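Local coordinates for protein collectin placenta 1 (Mus musculus, PDB 2OX9) that binds the Lewis(x) glycan of leukocyte surfaces through the calcium-dependent carbohydrate-recognition domain of a scavenger receptor C-type lectin, at the NAG/FUC/GAL site and the calcium ion site. Sequence-based numbering; all coordinates share one arbitrary frame.

Contact 1 holds the Lewis(x) trisaccharide over one calcium ion, and contact 2 holds a pair of calcium ions behind it; the centres of their C-alpha atoms lie about 8 Å apart. Trp96, Glu104 and Asp117 belong to both. Glu104 gives a carboxylate oxygen to the sugar-binding ion and its backbone carbonyl to an ion of contact 2, while Asp117 binds the former ion and reaches the other site through a water and the backbone N of Asn95. Neighbouring Asp94 and Asn95 divide likewise between the sites. Ion binding in contact 2 therefore probably steadies the loop that carries Gln92, Asp94 and Glu104 of contact 1.

Contact 1: the NAG/FUC/GAL site. Residues 89, 92, 94, 96, 104, 110, 116-118. With NAG (2-acetamido-2-deoxy-beta-D-glucopyranose), chain B; FUC (alpha-L-fucopyranose), chain C; GAL (beta-D-galactopyranose), chain D; CA (calcium ion), chain E.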
loop_
_atom_site.group_PDB
_atom_site.type_symbol
_atom_site.label_atom_id
_atom_site.label_comp_id
_atom_site.label_asym_id
_atom_site.label_seq_id
_atom_site.Cartn_x
_atom_site.Cartn_y
_atom_site.Cartn_z
ATOM N N LYS A 89 9.005 -3.539 8.676
ATOM C CA LYS A 89 9.158 -3.873 10.081
ATOM C C LYS A 89 10.418 -4.751 10.071
ATOM O O LYS A 89 10.710 -5.400 9.064
ATOM C CB LYS A 89 7.956 -4.686 10.563
ATOM C CG LYS A 89 8.103 -5.247 11.979
ATOM C CD LYS A 89 6.905 -6.103 12.350
ATOM C CE LYS A 89 7.068 -6.728 13.723
ATOM N NZ LYS A 89 5.918 -7.603 14.049
ATOM N N GLN A 92 11.070 -8.181 8.115
ATOM C CA GLN A 92 10.278 -8.184 6.888
ATOM C C GLN A 92 11.057 -7.467 5.791
ATOM O O GLN A 92 11.885 -6.608 6.082
ATOM C CB GLN A 92 8.949 -7.465 7.118
ATOM C CG GLN A 92 8.077 -8.134 8.143
ATOM C CD GLN A 92 7.945 -9.617 7.887
ATOM O OE1 GLN A 92 7.478 -10.035 6.828
ATOM N NE2 GLN A 92 8.362 -10.426 8.859
ATOM N N ASP A 94 9.591 -11.189 4.551
ATOM C CA ASP A 94 10.075 -12.546 4.777
ATOM C C ASP A 94 9.622 -13.576 3.745
ATOM O O ASP A 94 10.045 -14.731 3.800
ATOM C CB ASP A 94 9.682 -13.011 6.185
ATOM C CG ASP A 94 8.178 -13.047 6.394
ATOM O OD1 ASP A 94 7.435 -12.598 5.497
ATOM O OD2 ASP A 94 7.738 -13.527 7.463
ATOM N N TRP A 96 7.031 -15.281 3.440
ATOM C CA TRP A 96 6.506 -16.453 4.133
ATOM C C TRP A 96 5.758 -17.396 3.196
ATOM O O TRP A 96 4.953 -16.959 2.372
ATOM C CB TRP A 96 5.577 -15.991 5.256
ATOM C CG TRP A 96 5.391 -16.976 6.360
ATOM C CD1 TRP A 96 4.238 -17.623 6.695
ATOM C CD2 TRP A 96 6.378 -17.391 7.314
ATOM N NE1 TRP A 96 4.442 -18.413 7.803
ATOM C CE2 TRP A 96 5.747 -18.289 8.203
ATOM C CE3 TRP A 96 7.734 -17.089 7.505
ATOM C CZ2 TRP A 96 6.426 -18.891 9.271
ATOM C CZ3 TRP A 96 8.411 -17.688 8.568
ATOM C CH2 TRP A 96 7.752 -18.580 9.438
ATOM N N GLU A 104 5.065 -14.122 -0.541
ATOM C CA GLU A 104 4.381 -12.859 -0.273
ATOM C C GLU A 104 4.988 -11.811 -1.192
ATOM O O GLU A 104 6.155 -11.455 -1.056
ATOM C CB GLU A 104 4.564 -12.465 1.199
ATOM C CG GLU A 104 4.053 -13.537 2.169
ATOM C CD GLU A 104 4.083 -13.093 3.625
ATOM O OE1 GLU A 104 5.183 -12.846 4.156
ATOM O OE2 GLU A 104 2.999 -12.993 4.239
ATOM N N ILE A 110 0.981 -2.345 8.558
ATOM C CA ILE A 110 0.490 -3.055 9.734
ATOM C C ILE A 110 0.620 -2.155 10.971
ATOM O O ILE A 110 0.514 -0.934 10.857
ATOM C CB ILE A 110 1.244 -4.388 9.950
ATOM C CG1 ILE A 110 2.752 -4.153 9.906
ATOM C CG2 ILE A 110 0.813 -5.400 8.886
ATOM C CD1 ILE A 110 3.563 -5.395 10.206
ATOM N N ASN A 116 4.782 -4.704 5.778
ATOM C CA ASN A 116 4.893 -6.145 5.817
ATOM C C ASN A 116 4.468 -6.690 4.465
ATOM O O ASN A 116 3.623 -6.098 3.796
ATOM C CB ASN A 116 3.993 -6.726 6.892
ATOM C CG ASN A 116 3.868 -8.223 6.777
ATOM O OD1 ASN A 116 4.873 -8.932 6.725
ATOM N ND2 ASN A 116 2.637 -8.716 6.738
ATOM N N ASP A 117 5.062 -7.807 4.057
ATOM C CA ASP A 117 4.695 -8.417 2.794
ATOM C C ASP A 117 3.642 -9.481 3.078
ATOM O O ASP A 117 3.780 -10.263 4.025
ATOM C CB ASP A 117 5.938 -9.009 2.100
ATOM C CG ASP A 117 6.720 -9.975 2.990
ATOM O OD1 ASP A 117 6.679 -9.838 4.229
ATOM O OD2 ASP A 117 7.402 -10.867 2.437
ATOM N N PHE A 118 2.567 -9.470 2.294
ATOM C CA PHE A 118 1.478 -10.438 2.449
ATOM C C PHE A 118 1.317 -11.228 1.151
ATOM O O PHE A 118 1.815 -10.822 0.099
ATOM C CB PHE A 118 0.121 -9.759 2.679
ATOM C CG PHE A 118 0.060 -8.834 3.859
ATOM C CD1 PHE A 118 0.530 -7.533 3.765
ATOM C CD2 PHE A 118 -0.558 -9.243 5.040
ATOM C CE1 PHE A 118 0.381 -6.643 4.829
ATOM C CE2 PHE A 118 -0.711 -8.362 6.106
ATOM C CZ PHE A 118 -0.241 -7.059 5.998
HETATM C C1 NAG B . -0.094 -12.530 14.396
HETATM C C2 NAG B . 1.429 -12.628 14.470
HETATM C C3 NAG B . 2.052 -11.927 13.262
HETATM C C4 NAG B . 1.481 -12.530 11.977
HETATM C C5 NAG B . -0.047 -12.449 12.000
HETATM C C6 NAG B . -0.675 -13.118 10.796
HETATM C C7 NAG B . 2.822 -12.645 16.431
HETATM C C8 NAG B . 2.947 -12.221 17.885
HETATM N N2 NAG B . 1.899 -12.027 15.701
HETATM O O1 NAG B . -0.646 -13.235 15.453
HETATM O O3 NAG B . 3.481 -12.095 13.286
HETATM O O4 NAG B . 1.988 -11.820 10.835
HETATM O O5 NAG B . -0.560 -13.121 13.176
HETATM O O6 NAG B . -0.245 -14.468 10.682
HETATM O O7 NAG B . 3.563 -13.524 15.976
HETATM C C1 FUC C . 4.206 -10.946 13.618
HETATM C C2 FUC C . 5.632 -11.333 14.028
HETATM C C3 FUC C . 6.426 -11.792 12.809
HETATM C C4 FUC C . 6.390 -10.717 11.724
HETATM C C5 FUC C . 4.937 -10.390 11.371
HETATM C C6 FUC C . 4.830 -9.262 10.355
HETATM O O2 FUC C . 5.589 -12.385 14.982
HETATM O O3 FUC C . 7.768 -12.060 13.184
HETATM O O4 FUC C . 7.042 -9.546 12.190
HETATM O O5 FUC C . 4.221 -9.975 12.559
HETATM C C1 GAL D . 2.459 -12.595 9.789
HETATM C C2 GAL D . 2.574 -11.733 8.536
HETATM C C3 GAL D . 3.198 -12.532 7.390
HETATM C C4 GAL D . 4.512 -13.186 7.832
HETATM C C5 GAL D . 4.310 -13.972 9.138
HETATM C C6 GAL D . 5.612 -14.524 9.687
HETATM O O2 GAL D . 1.284 -11.287 8.151
HETATM O O3 GAL D . 3.453 -11.661 6.302
HETATM O O4 GAL D . 5.500 -12.188 8.018
HETATM O O5 GAL D . 3.748 -13.112 10.156
HETATM O O6 GAL D . 5.372 -15.502 10.690
HETATM CA CA CA E . 5.569 -10.957 5.617
HETATM O O HOH W 1 9.362 -9.953 11.445
#
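Loop residues Lys89 to Glu104 meet strand 115-118, where Asn116 (phi/psi -145/148°) and Asp117 are extended, so that side chains from both surround one calcium ion. This is the primary sugar-binding site of a C-type lectin, and Gln92 and Asp94 belong to the QPD motif typical of galactose binders. The ion is eight-coordinate: Gln92, Asp94, Glu104, Asn116 and Asp117 each supply a side-chain oxygen, Asp117 adds its carbonyl, and GAL adds O3 at 2.3 Å and O4 at 2.7 Å from CA.

Asp94 and Glu104 each use both carboxylate oxygens. Asp94, its CG in the crowded position between backbone N and carbonyl carbon, puts OD1 on the ion and OD2 2.7 Å from the GAL O4 hydroxyl, a hydrogen bond. Glu104 binds CA through OE1 while OE2 takes the GAL O3 hydroxyl at 2.5 Å; Trp96 N also donates to OE1, from above the carboxylate plane. Asn116 ND2 donates to GAL O3 at 3.1 Å, in its amide plane, and lies over one face of the Phe118 ring. Trp96, CG anti to its backbone N (chi1 -157°), lays its indole against the exocyclic arm of GAL, with CD2 3.8 Å from C6 and O6 above the ring centre.

Lys89, fully extended, reaches FUC tip first, NZ donating to O4 at 2.9 Å. Gln92 NE2 meets water 1, which bridges to FUC O3 and O4. Ile110 CD1 loosely touches the fucose methyl C6. NAG is not covered by protein; its acetamide O7 accepts a hydrogen bond from FUC O2.

Contact 2: the calcium ion site. Residues 68, 72-73, 75, 95-96, 102-105, 117. With CA (calcium ion), chain F; CA (calcium ion), chain G.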
loop_
_atom_site.group_PDB
_atom_site.type_symbol
_atom_site.label_atom_id
_atom_site.label_comp_id
_atom_site.label_asym_id
_atom_site.label_seq_id
_atom_site.Cartn_x
_atom_site.Cartn_y
_atom_site.Cartn_z
ATOM N N ASP A 68 6.654 -7.255 -5.429
ATOM C CA ASP A 68 7.894 -7.835 -5.939
ATOM C C ASP A 68 7.525 -9.101 -6.715
ATOM O O ASP A 68 8.236 -10.110 -6.680
ATOM C CB ASP A 68 8.877 -8.132 -4.785
ATOM C CG ASP A 68 8.476 -9.333 -3.947
ATOM O OD1 ASP A 68 7.279 -9.656 -3.891
ATOM O OD2 ASP A 68 9.363 -9.951 -3.322
ATOM N N GLU A 72 11.162 -11.618 -7.470
ATOM C CA GLU A 72 11.256 -11.757 -6.021
ATOM C C GLU A 72 12.374 -10.896 -5.426
ATOM O O GLU A 72 13.498 -10.875 -5.933
ATOM C CB GLU A 72 11.467 -13.233 -5.663
ATOM C CG GLU A 72 11.457 -13.552 -4.176
ATOM C CD GLU A 72 10.171 -13.118 -3.486
ATOM O OE1 GLU A 72 9.092 -13.257 -4.094
ATOM O OE2 GLU A 72 10.243 -12.653 -2.328
ATOM N N SER A 73 12.038 -10.181 -4.353
ATOM C CA SER A 73 12.959 -9.302 -3.630
ATOM C C SER A 73 13.253 -7.964 -4.288
ATOM O O SER A 73 13.941 -7.123 -3.711
ATOM C CB SER A 73 14.273 -10.022 -3.330
ATOM O OG SER A 73 14.080 -10.994 -2.316
ATOM N N TRP A 75 11.494 -4.969 -5.028
ATOM C CA TRP A 75 10.281 -4.206 -4.758
ATOM C C TRP A 75 10.175 -2.898 -5.528
ATOM O O TRP A 75 11.100 -2.100 -5.533
ATOM C CB TRP A 75 10.165 -3.940 -3.246
ATOM C CG TRP A 75 9.914 -5.186 -2.456
ATOM C CD1 TRP A 75 10.851 -6.050 -1.961
ATOM C CD2 TRP A 75 8.636 -5.733 -2.101
ATOM N NE1 TRP A 75 10.234 -7.099 -1.320
ATOM C CE2 TRP A 75 8.876 -6.929 -1.390
ATOM C CE3 TRP A 75 7.311 -5.327 -2.315
ATOM C CZ2 TRP A 75 7.840 -7.725 -0.891
ATOM C CZ3 TRP A 75 6.284 -6.116 -1.821
ATOM C CH2 TRP A 75 6.555 -7.306 -1.115
ATOM N N ASN A 95 8.765 -13.159 2.816
ATOM C CA ASN A 95 8.259 -14.040 1.758
ATOM C C ASN A 95 7.764 -15.369 2.338
ATOM O O ASN A 95 8.036 -16.440 1.799
ATOM C CB ASN A 95 9.369 -14.294 0.729
ATOM C CG ASN A 95 8.829 -14.576 -0.663
ATOM O OD1 ASN A 95 7.954 -13.863 -1.162
ATOM N ND2 ASN A 95 9.362 -15.608 -1.306
ATOM N N TRP A 96 7.031 -15.281 3.440
ATOM C CA TRP A 96 6.506 -16.453 4.133
ATOM C C TRP A 96 5.758 -17.396 3.196
ATOM O O TRP A 96 4.953 -16.959 2.372
ATOM C CB TRP A 96 5.577 -15.991 5.256
ATOM C CG TRP A 96 5.391 -16.976 6.360
ATOM C CD1 TRP A 96 4.238 -17.623 6.695
ATOM C CD2 TRP A 96 6.378 -17.391 7.314
ATOM N NE1 TRP A 96 4.442 -18.413 7.803
ATOM C CE2 TRP A 96 5.747 -18.289 8.203
ATOM C CE3 TRP A 96 7.734 -17.089 7.505
ATOM C CZ2 TRP A 96 6.426 -18.891 9.271
ATOM C CZ3 TRP A 96 8.411 -17.688 8.568
ATOM C CH2 TRP A 96 7.752 -18.580 9.438
ATOM N N PRO A 102 4.162 -18.857 -4.390
ATOM C CA PRO A 102 4.897 -17.639 -4.754
ATOM C C PRO A 102 5.334 -16.784 -3.567
ATOM O O PRO A 102 6.032 -15.781 -3.742
ATOM C CB PRO A 102 3.913 -16.910 -5.658
ATOM C CG PRO A 102 2.598 -17.260 -5.043
ATOM C CD PRO A 102 2.736 -18.737 -4.755
ATOM N N GLY A 103 4.913 -17.181 -2.369
ATOM C CA GLY A 103 5.278 -16.444 -1.173
ATOM C C GLY A 103 4.422 -15.215 -0.940
ATOM O O GLY A 103 3.203 -15.255 -1.111
ATOM N N GLU A 104 5.065 -14.122 -0.541
ATOM C CA GLU A 104 4.381 -12.859 -0.273
ATOM C C GLU A 104 4.988 -11.811 -1.192
ATOM O O GLU A 104 6.155 -11.455 -1.056
ATOM C CB GLU A 104 4.564 -12.465 1.199
ATOM C CG GLU A 104 4.053 -13.537 2.169
ATOM C CD GLU A 104 4.083 -13.093 3.625
ATOM O OE1 GLU A 104 5.183 -12.846 4.156
ATOM O OE2 GLU A 104 2.999 -12.993 4.239
ATOM N N ASP A 105 4.188 -11.310 -2.122
ATOM C CA ASP A 105 4.688 -10.342 -3.085
ATOM C C ASP A 105 3.926 -9.021 -3.124
ATOM O O ASP A 105 4.090 -8.233 -4.059
ATOM C CB ASP A 105 4.673 -10.971 -4.481
ATOM C CG ASP A 105 5.457 -12.275 -4.549
ATOM O OD1 ASP A 105 6.163 -12.611 -3.568
ATOM O OD2 ASP A 105 5.368 -12.960 -5.596
ATOM N N ASP A 117 5.062 -7.807 4.057
ATOM C CA ASP A 117 4.695 -8.417 2.794
ATOM C C ASP A 117 3.642 -9.481 3.078
ATOM O O ASP A 117 3.780 -10.263 4.025
ATOM C CB ASP A 117 5.938 -9.009 2.100
ATOM C CG ASP A 117 6.720 -9.975 2.990
ATOM O OD1 ASP A 117 6.679 -9.838 4.229
ATOM O OD2 ASP A 117 7.402 -10.867 2.437
HETATM CA CA CA F . 8.039 -11.711 -2.348
HETATM CA CA CA G . 7.238 -14.233 -5.075
HETATM O O HOH W 2 8.791 -11.308 0.150
HETATM O O HOH W 3 8.802 -16.170 -4.741
HETATM O O HOH W 4 8.163 -13.088 -6.600
#
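Glu72 turns CG anti to its backbone N (chi1 -175°) and bends at chi2 (57°), while Asp105 sets CG beside its own N (chi1 -56°), so that both carboxylates enter between two calcium ions 3.8 Å apart. In this paired accessory calcium site of the C-type lectin domain, Glu72 OE1 and Asp105 OD1 each bridge the metals. The second oxygens part: Glu72 OE2 goes to the chain F ion and Asp105 OD2 to the chain G ion.

The chain F ion is eight-coordinate. Asp68 grips it with both oxygens, unevenly, OD2 at 2.4 Å and OD1 at 2.7 Å from CA. Ser73 N donates almost straight to Asp68 OD2, from above the carboxylate plane, fixing the carboxylate; Asp68 CB lies over one face of the Trp75 ring. Asn95 OD1 binds the same ion and accepts Glu104 N from above its carbonyl plane at 3.0 Å; Glu104 O and water 2 are further ligands. Asp117 OD2 holds water 2 at 2.7 Å and takes Asn95 N on its syn lone pair.

The chain G ion has distorted six-fold coordination, with Pro102 O and waters 3 and 4 among its ligands; water 4 also meets Asp68 O. The several carboxylates probably offset the charge of the paired ions. The site lies within the loop region, beside the sugar-binding calcium, and ties the loop after strand 66-67 (Asp68, Glu72) to Asn95 and to Pro102, Glu104 and Asp105, the last two just ahead of strand 106-109.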